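Local structure of glycerate dehydrogenase (Bacillus sp. 5mfcol3.1, 6P2I) at residues I72-D77 against P95-Q100; P9-S14 against K285-L290. The protein probably reduces acyclic imino acids to amino acids with NADPH, as an imine reductase that resembles D-2-hydroxyacid dehydrogenases. One frame throughout, in Å; residues are numbered along the deposited sequence. Where two conformers were deposited one is given.

Interaction 1. Residues I72-D77 against P95-Q100; sequences ITTSYD and PQYSKQ. With DAR (D-arginine), chain D; NAP (NADP nicotinamide-adenine-dinucleotide phosphate), chain C; EDO (1,2-ethanediol), chain I.
Ile72 meets Tyr97 through its carbonyl oxygen, with Ile72 O 3.8 Å from Tyr97 CE1, in the D-arginine pocket of a fold like that of the D-2-hydroxyacid dehydrogenases. Loop 72-77 follows strand 68-71 of the five-stranded parallel sheet, while 95-100 leads into helix 99-114. The same carbonyl oxygen takes a hydrogen bond from Asn286 ND2, and Ile72 CG2 lies beside the guanidinium of D-arginine. Thr73 lays its CG2 against the aliphatic part of that ligand, 3.5 Å from its CG. With OG1 set between the backbone N and the carbonyl carbon (chi1 55°), Thr73 donates from OG1 to Ser75 O at 2.5 Å, and the same OG1 is hydrogen-bonded to Tyr78 OH. Thr74 makes the largest single share of the contact between the two segments. Its OG1 approaches the Tyr97 ring obliquely, 3.1 Å from CE1, while Thr74 N sits in the ring plane at the edge. That hydroxyl is also hydrogen-bonded to Cys94 O and accepts a bond from a water that is also hydrogen-bonded to Ser98 N and Ser98 OG, so the two segments are bridged through solvent. Ser75 turns to the ligand: its backbone N gives OXT of D-arginine a 2.6 Å bond at 158°. The Tyr97 OH lies implausibly near the other carboxylate oxygen, and that detail is doubtful. Farther along, the two hydroxyls of a 1,2-ethanediol, probably from the crystallisation liquor, pair with the amide of Gln100, O1 donating to OE1 and O2 accepting from NE2, which also bonds Glu104 OE2; an alanine here would probably leave Glu104 without this partner and the diol without both its bonds to this side chain. Back at the pocket, Ser98 CB lies 3.5 Å above the Tyr97 ring plane near its rim, and Ser98 OG comes 3.1 Å from C5N of the nicotinamide.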
loop_
_atom_site.group_PDB
_atom_site.type_symbol
_atom_site.label_atom_id
_atom_site.label_comp_id
_atom_site.label_asym_id
_atom_site.label_seq_id
_atom_site.Cartn_x
_atom_site.Cartn_y
_atom_site.Cartn_z
ATOM N N ILE A 72 9.391 -26.437 -3.729
ATOM C CA ILE A 72 8.390 -25.627 -4.406
ATOM C C ILE A 72 8.591 -24.169 -4.050
ATOM O O ILE A 72 8.105 -23.291 -4.763
ATOM C CB ILE A 72 6.961 -26.092 -4.053
ATOM C CG1 ILE A 72 5.963 -25.649 -5.138
ATOM C CG2 ILE A 72 6.540 -25.549 -2.697
ATOM C CD1 ILE A 72 6.199 -26.318 -6.482
ATOM N N THR A 73 9.330 -23.904 -2.981
ATOM C CA THR A 73 9.599 -22.570 -2.471
ATOM C C THR A 73 10.857 -21.984 -3.095
ATOM O O THR A 73 11.701 -22.696 -3.641
ATOM C CB THR A 73 9.773 -22.632 -0.956
ATOM O OG1 THR A 73 10.805 -23.582 -0.648
ATOM C CG2 THR A 73 8.478 -23.067 -0.302
ATOM N N THR A 74 10.981 -20.649 -3.007
ATOM C CA THR A 74 12.275 -20.031 -3.284
ATOM C C THR A 74 13.247 -20.272 -2.139
ATOM O O THR A 74 14.445 -20.495 -2.358
ATOM C CB THR A 74 12.089 -18.532 -3.523
ATOM O OG1 THR A 74 11.232 -18.364 -4.647
ATOM C CG2 THR A 74 13.442 -17.839 -3.778
ATOM N N SER A 75 12.751 -20.232 -0.908
ATOM C CA SER A 75 13.587 -20.541 0.241
ATOM C C SER A 75 13.946 -22.024 0.265
ATOM O O SER A 75 13.183 -22.882 -0.190
ATOM C CB SER A 75 12.867 -20.148 1.534
ATOM O OG SER A 75 13.339 -20.881 2.642
ATOM N N TYR A 76 15.121 -22.315 0.788
ATOM C CA TYR A 76 15.516 -23.700 1.006
ATOM C C TYR A 76 16.205 -23.841 2.356
ATOM O O TYR A 76 17.010 -24.756 2.562
ATOM C CB TYR A 76 16.399 -24.206 -0.138
ATOM C CG TYR A 76 17.525 -23.273 -0.493
ATOM C CD1 TYR A 76 18.720 -23.316 0.202
ATOM C CD2 TYR A 76 17.386 -22.331 -1.511
ATOM C CE1 TYR A 76 19.754 -22.461 -0.106
ATOM C CE2 TYR A 76 18.423 -21.475 -1.830
ATOM C CZ TYR A 76 19.601 -21.547 -1.122
ATOM O OH TYR A 76 20.646 -20.707 -1.424
ATOM N N ASP A 77 15.872 -22.952 3.294
ATOM C CA ASP A 77 16.536 -22.918 4.589
ATOM C C ASP A 77 16.112 -24.065 5.488
ATOM O O ASP A 77 16.756 -24.294 6.515
ATOM C CB ASP A 77 16.264 -21.578 5.290
ATOM C CG ASP A 77 14.782 -21.285 5.460
ATOM O OD1 ASP A 77 13.942 -22.095 5.022
ATOM O OD2 ASP A 77 14.448 -20.228 6.034
ATOM N N PRO A 95 12.765 -20.249 -8.352
ATOM C CA PRO A 95 13.505 -19.060 -7.911
ATOM C C PRO A 95 12.826 -17.721 -8.108
ATOM O O PRO A 95 13.258 -16.758 -7.472
ATOM C CB PRO A 95 14.768 -19.115 -8.771
ATOM C CG PRO A 95 14.326 -19.777 -10.033
ATOM C CD PRO A 95 13.294 -20.797 -9.617
ATOM N N GLN A 96 11.848 -17.603 -9.005
ATOM C CA GLN A 96 11.345 -16.266 -9.337
ATOM C C GLN A 96 9.831 -16.118 -9.292
ATOM O O GLN A 96 9.335 -15.003 -9.490
ATOM C CB GLN A 96 11.843 -15.843 -10.730
ATOM C CG GLN A 96 13.344 -15.931 -10.909
ATOM C CD GLN A 96 13.846 -15.140 -12.104
ATOM O OE1 GLN A 96 13.179 -14.218 -12.585
ATOM N NE2 GLN A 96 15.038 -15.486 -12.580
ATOM N N TYR A 97 9.086 -17.194 -9.019
ATOM C CA TYR A 97 7.636 -17.165 -9.181
ATOM C C TYR A 97 6.977 -16.036 -8.397
ATOM O O TYR A 97 5.969 -15.487 -8.850
ATOM C CB TYR A 97 7.027 -18.518 -8.753
ATOM C CG TYR A 97 7.137 -18.799 -7.266
ATOM C CD1 TYR A 97 8.312 -19.318 -6.712
ATOM C CD2 TYR A 97 6.065 -18.565 -6.415
ATOM C CE1 TYR A 97 8.411 -19.557 -5.344
ATOM C CE2 TYR A 97 6.165 -18.795 -5.052
ATOM C CZ TYR A 97 7.335 -19.288 -4.526
ATOM O OH TYR A 97 7.419 -19.520 -3.169
ATOM N N SER A 98 7.499 -15.687 -7.222
ATOM C CA SER A 98 6.766 -14.779 -6.347
ATOM C C SER A 98 7.311 -13.356 -6.327
ATOM O O SER A 98 6.773 -12.529 -5.590
ATOM C CB SER A 98 6.746 -15.309 -4.906
ATOM O OG SER A 98 7.994 -15.076 -4.274
ATOM N N LYS A 99 8.355 -13.049 -7.092
ATOM C CA LYS A 99 9.077 -11.801 -6.829
ATOM C C LYS A 99 8.194 -10.572 -7.022
ATOM O O LYS A 99 8.319 -9.600 -6.264
ATOM C CB LYS A 99 10.355 -11.708 -7.668
ATOM C CG LYS A 99 10.227 -11.566 -9.179
ATOM C CD LYS A 99 11.640 -11.565 -9.801
ATOM C CE LYS A 99 11.583 -11.415 -11.326
ATOM N NZ LYS A 99 12.930 -11.159 -11.934
ATOM N N GLN A 100 7.282 -10.593 -8.001
ATOM C CA GLN A 100 6.395 -9.436 -8.167
ATOM C C GLN A 100 5.369 -9.368 -7.041
ATOM O O GLN A 100 5.087 -8.281 -6.512
ATOM C CB GLN A 100 5.694 -9.483 -9.528
ATOM C CG GLN A 100 4.800 -8.267 -9.793
ATOM C CD GLN A 100 5.605 -7.008 -10.032
ATOM O OE1 GLN A 100 6.737 -7.061 -10.529
ATOM N NE2 GLN A 100 5.025 -5.855 -9.687
HETATM N N DAR D . 8.785 -18.992 1.963
HETATM C CA DAR D . 8.425 -18.436 0.659
HETATM C CB DAR D . 6.939 -18.661 0.339
HETATM C CG DAR D . 6.551 -20.139 0.235
HETATM C CD DAR D . 5.216 -20.325 -0.479
HETATM N NE DAR D . 4.819 -21.710 -0.735
HETATM C CZ DAR D . 4.622 -22.147 -1.983
HETATM N NH1 DAR D . 5.203 -21.527 -3.015
HETATM N NH2 DAR D . 3.849 -23.208 -2.220
HETATM C C DAR D . 9.345 -18.972 -0.423
HETATM O O DAR D . 8.974 -19.119 -1.604
HETATM O OXT DAR D . 10.497 -19.250 -0.094
HETATM P PA NAP C . 18.075 -14.024 -4.192
HETATM O O1A NAP C . 18.958 -15.219 -3.897
HETATM O O2A NAP C . 17.782 -13.653 -5.616
HETATM O O5B NAP C . 18.738 -12.750 -3.490
HETATM C C5B NAP C . 19.308 -12.835 -2.188
HETATM C C4B NAP C . 20.034 -11.521 -1.927
HETATM O O4B NAP C . 20.527 -11.562 -0.586
HETATM C C3B NAP C . 21.254 -11.339 -2.834
HETATM O O3B NAP C . 21.480 -9.930 -3.042
HETATM C C2B NAP C . 22.393 -11.877 -2.003
HETATM O O2B NAP C . 23.650 -11.321 -2.355
HETATM C C1B NAP C . 21.946 -11.380 -0.640
HETATM N N9A NAP C . 22.643 -12.092 0.442
HETATM C C8A NAP C . 22.755 -13.426 0.598
HETATM N N7A NAP C . 23.491 -13.709 1.701
HETATM C C5A NAP C . 23.866 -12.533 2.238
HETATM C C6A NAP C . 24.654 -12.104 3.410
HETATM N N6A NAP C . 25.207 -13.020 4.241
HETATM N N1A NAP C . 24.793 -10.778 3.615
HETATM C C2A NAP C . 24.246 -9.852 2.796
HETATM N N3A NAP C . 23.514 -10.159 1.709
HETATM C C4A NAP C . 23.305 -11.470 1.400
HETATM O O3 NAP C . 16.745 -14.257 -3.307
HETATM P PN NAP C . 15.267 -13.687 -3.589
HETATM O O1N NAP C . 14.624 -14.449 -4.721
HETATM O O2N NAP C . 15.313 -12.178 -3.682
HETATM O O5D NAP C . 14.534 -14.139 -2.234
HETATM C C5D NAP C . 14.996 -13.652 -0.969
HETATM C C4D NAP C . 14.218 -14.300 0.168
HETATM O O4D NAP C . 12.855 -13.891 0.096
HETATM C C3D NAP C . 14.132 -15.818 0.094
HETATM O O3D NAP C . 15.302 -16.464 0.617
HETATM C C2D NAP C . 12.878 -16.107 0.906
HETATM O O2D NAP C . 13.244 -16.419 2.256
HETATM C C1D NAP C . 12.069 -14.808 0.845
HETATM N N1N NAP C . 10.775 -15.036 0.192
HETATM C C2N NAP C . 9.642 -14.720 0.844
HETATM C C3N NAP C . 8.394 -14.938 0.265
HETATM C C7N NAP C . 7.135 -14.603 1.024
HETATM O O7N NAP C . 6.071 -15.078 0.653
HETATM N N7N NAP C . 7.195 -13.843 2.127
HETATM C C4N NAP C . 8.334 -15.496 -1.015
HETATM C C5N NAP C . 9.522 -15.827 -1.671
HETATM C C6N NAP C . 10.735 -15.575 -1.038
HETATM P P2B NAP C . 24.587 -11.918 -3.527
HETATM O O1X NAP C . 24.767 -13.390 -3.200
HETATM O O2X NAP C . 23.813 -11.711 -4.801
HETATM O O3X NAP C . 25.825 -11.064 -3.446
HETATM C C1 EDO I . 8.154 -3.946 -10.885
HETATM O O1 EDO I . 8.104 -5.144 -11.681
HETATM C C2 EDO I . 7.115 -2.949 -11.386
HETATM O O2 EDO I . 5.796 -3.378 -11.020
HETATM O O HOH W 1 9.996 -16.150 -5.703
#

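Interaction 2. Residues P9-S14 against K285-L290; sequences PTYLPS and KNMYEL. With DAR (D-arginine), chain D.
Met287 reaches out of helix 280-298 to Tyr11, Leu12 and Pro13, forming a Met-aromatic contact with the tyrosine where the loop after strand 2-5 runs into helix 14-23. From CB, the first torsion (chi1 -60°) places CG beside the backbone N, and there CG meets the Tyr11 ring obliquely, 3.8 Å from CE2. The chain then bends, and SD stands 5.1 Å from the ring centroid, 52° off its normal. Two other apolar neighbours close on the sulfur: Pro13 CD at 3.9 Å from SD and Leu12 CD1 at 4.1 Å from SD. Beyond the sulfur the methyl CE turns back to the loop backbone, 3.3 Å from Tyr11 O. Pro13 CD lies over the centre of one face of the ring, and Tyr11 OH is hydrogen-bonded to Glu284 OE1. Pro13 is also the N-cap residue of helix 14-23, whose Val16 packs on Met287. One residue before the methionine, the helix serves the ligand site: Asn286 OD1 accepts a nearly straight bond, 2.8 Å and 171°, from NH1 of D-arginine.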
loop_
_atom_site.group_PDB
_atom_site.type_symbol
_atom_site.label_atom_id
_atom_site.label_comp_id
_atom_site.label_asym_id
_atom_site.label_seq_id
_atom_site.Cartn_x
_atom_site.Cartn_y
_atom_site.Cartn_z
ATOM N N PRO A 9 0.381 -29.834 -0.992
ATOM C CA PRO A 9 0.612 -28.655 -1.835
ATOM C C PRO A 9 -0.399 -27.565 -1.529
ATOM O O PRO A 9 -1.592 -27.829 -1.350
ATOM C CB PRO A 9 0.438 -29.178 -3.268
ATOM C CG PRO A 9 0.422 -30.695 -3.149
ATOM C CD PRO A 9 -0.075 -31.002 -1.768
ATOM N N THR A 10 0.091 -26.329 -1.477
ATOM C CA THR A 10 -0.832 -25.202 -1.460
ATOM C C THR A 10 -1.621 -25.147 -2.754
ATOM O O THR A 10 -2.844 -24.938 -2.746
ATOM C CB THR A 10 -0.072 -23.903 -1.260
ATOM O OG1 THR A 10 0.431 -23.858 0.077
ATOM C CG2 THR A 10 -1.012 -22.710 -1.516
ATOM N N TYR A 11 -0.942 -25.381 -3.875
ATOM C CA TYR A 11 -1.537 -25.231 -5.197
ATOM C C TYR A 11 -0.954 -26.298 -6.109
ATOM O O TYR A 11 0.268 -26.396 -6.248
ATOM C CB TYR A 11 -1.268 -23.820 -5.740
ATOM C CG TYR A 11 -1.921 -23.518 -7.066
ATOM C CD1 TYR A 11 -3.303 -23.560 -7.208
ATOM C CD2 TYR A 11 -1.154 -23.179 -8.177
ATOM C CE1 TYR A 11 -3.910 -23.284 -8.426
ATOM C CE2 TYR A 11 -1.749 -22.896 -9.397
ATOM C CZ TYR A 11 -3.121 -22.948 -9.515
ATOM O OH TYR A 11 -3.720 -22.662 -10.720
ATOM N N LEU A 12 -1.825 -27.113 -6.700
ATOM C CA LEU A 12 -1.410 -28.173 -7.614
ATOM C C LEU A 12 -2.624 -28.538 -8.452
ATOM O O LEU A 12 -3.290 -29.554 -8.212
ATOM C CB LEU A 12 -0.846 -29.387 -6.869
ATOM C CG LEU A 12 -0.076 -30.366 -7.776
ATOM C CD1 LEU A 12 1.292 -29.794 -8.197
ATOM C CD2 LEU A 12 0.090 -31.732 -7.101
ATOM N N PRO A 13 -2.933 -27.722 -9.451
ATOM C CA PRO A 13 -4.162 -27.918 -10.220
ATOM C C PRO A 13 -4.058 -29.137 -11.116
ATOM O O PRO A 13 -2.978 -29.690 -11.339
ATOM C CB PRO A 13 -4.271 -26.626 -11.035
ATOM C CG PRO A 13 -2.854 -26.156 -11.169
ATOM C CD PRO A 13 -2.153 -26.554 -9.898
ATOM N N SER A 14 -5.222 -29.546 -11.635
ATOM C CA SER A 14 -5.310 -30.763 -12.434
ATOM C C SER A 14 -4.361 -30.731 -13.623
ATOM O O SER A 14 -3.766 -31.759 -13.973
ATOM C CB SER A 14 -6.743 -30.973 -12.918
ATOM O OG SER A 14 -7.616 -31.231 -11.833
ATOM N N LYS A 285 3.064 -19.159 -11.987
ATOM C CA LYS A 285 4.489 -19.203 -12.292
ATOM C C LYS A 285 5.188 -20.284 -11.485
ATOM O O LYS A 285 6.129 -20.917 -11.974
ATOM C CB LYS A 285 5.135 -17.847 -12.011
ATOM C CG LYS A 285 4.918 -16.831 -13.107
ATOM C CD LYS A 285 5.385 -15.445 -12.633
ATOM C CE LYS A 285 5.665 -14.505 -13.780
ATOM N NZ LYS A 285 6.229 -13.225 -13.254
ATOM N N ASN A 286 4.747 -20.494 -10.239
ATOM C CA ASN A 286 5.324 -21.536 -9.396
ATOM C C ASN A 286 5.206 -22.889 -10.081
ATOM O O ASN A 286 6.149 -23.693 -10.063
ATOM C CB ASN A 286 4.602 -21.521 -8.042
ATOM C CG ASN A 286 5.381 -22.195 -6.901
ATOM O OD1 ASN A 286 4.900 -22.211 -5.761
ATOM N ND2 ASN A 286 6.556 -22.758 -7.193
ATOM N N MET A 287 4.058 -23.139 -10.717
ATOM C CA MET A 287 3.854 -24.389 -11.446
ATOM C C MET A 287 4.749 -24.458 -12.673
ATOM O O MET A 287 5.306 -25.522 -12.979
ATOM C CB MET A 287 2.386 -24.525 -11.849
ATOM C CG MET A 287 1.405 -24.536 -10.681
ATOM S SD MET A 287 1.662 -25.920 -9.545
ATOM C CE MET A 287 2.636 -25.175 -8.239
ATOM N N TYR A 288 4.889 -23.342 -13.398
ATOM C CA TYR A 288 5.765 -23.344 -14.566
ATOM C C TYR A 288 7.202 -23.653 -14.171
ATOM O O TYR A 288 7.911 -24.367 -14.894
ATOM C CB TYR A 288 5.725 -21.998 -15.294
ATOM C CG TYR A 288 4.375 -21.491 -15.768
ATOM C CD1 TYR A 288 3.336 -22.348 -16.065
ATOM C CD2 TYR A 288 4.166 -20.123 -15.952
ATOM C CE1 TYR A 288 2.103 -21.865 -16.517
ATOM C CE2 TYR A 288 2.952 -19.629 -16.393
ATOM C CZ TYR A 288 1.919 -20.500 -16.675
ATOM O OH TYR A 288 0.710 -19.993 -17.119
ATOM N N GLU A 289 7.655 -23.110 -13.034
ATOM C CA GLU A 289 9.023 -23.359 -12.575
ATOM C C GLU A 289 9.204 -24.804 -12.137
ATOM O O GLU A 289 10.219 -25.431 -12.457
ATOM C CB GLU A 289 9.389 -22.413 -11.430
ATOM C CG GLU A 289 9.671 -20.986 -11.927
ATOM C CD GLU A 289 10.115 -20.020 -10.834
ATOM O OE1 GLU A 289 9.753 -20.216 -9.659
ATOM O OE2 GLU A 289 10.811 -19.039 -11.171
ATOM N N LEU A 290 8.233 -25.341 -11.402
ATOM C CA LEU A 290 8.284 -26.746 -11.009
ATOM C C LEU A 290 8.417 -27.647 -12.231
ATOM O O LEU A 290 9.234 -28.578 -12.252
ATOM C CB LEU A 290 7.022 -27.093 -10.222
ATOM C CG LEU A 290 6.788 -28.580 -9.986
ATOM C CD1 LEU A 290 7.903 -29.170 -9.145
ATOM C CD2 LEU A 290 5.448 -28.790 -9.335
HETATM N N DAR D . 8.785 -18.992 1.963
HETATM C CA DAR D . 8.425 -18.436 0.659
HETATM C CB DAR D . 6.939 -18.661 0.339
HETATM C CG DAR D . 6.551 -20.139 0.235
HETATM C CD DAR D . 5.216 -20.325 -0.479
HETATM N NE DAR D . 4.819 -21.710 -0.735
HETATM C CZ DAR D . 4.622 -22.147 -1.983
HETATM N NH1 DAR D . 5.203 -21.527 -3.015
HETATM N NH2 DAR D . 3.849 -23.208 -2.220
HETATM C C DAR D . 9.345 -18.972 -0.423
HETATM O O DAR D . 8.974 -19.119 -1.604
HETATM O OXT DAR D . 10.497 -19.250 -0.094
#

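From the N terminus the chain passes through strand 2-5 and enters 9-14, whose partner 285-290 comes some 270 residues later, so interaction 2 closes a very long loop and ties the start of the chain to its last helix, 280-298. Interaction 1 lies nested within that loop and closes a short one of its own, spanning helix 81-86 and strand 90-92 of the five-stranded sheet. Their centres are 12 Å apart and both touch D-arginine. Helix 280-298 joins them directly: Glu289 OE2 probably accepts a hydrogen bond from Gln96 N, and the same helix lays the backbone of Asn286 against Tyr97 CB.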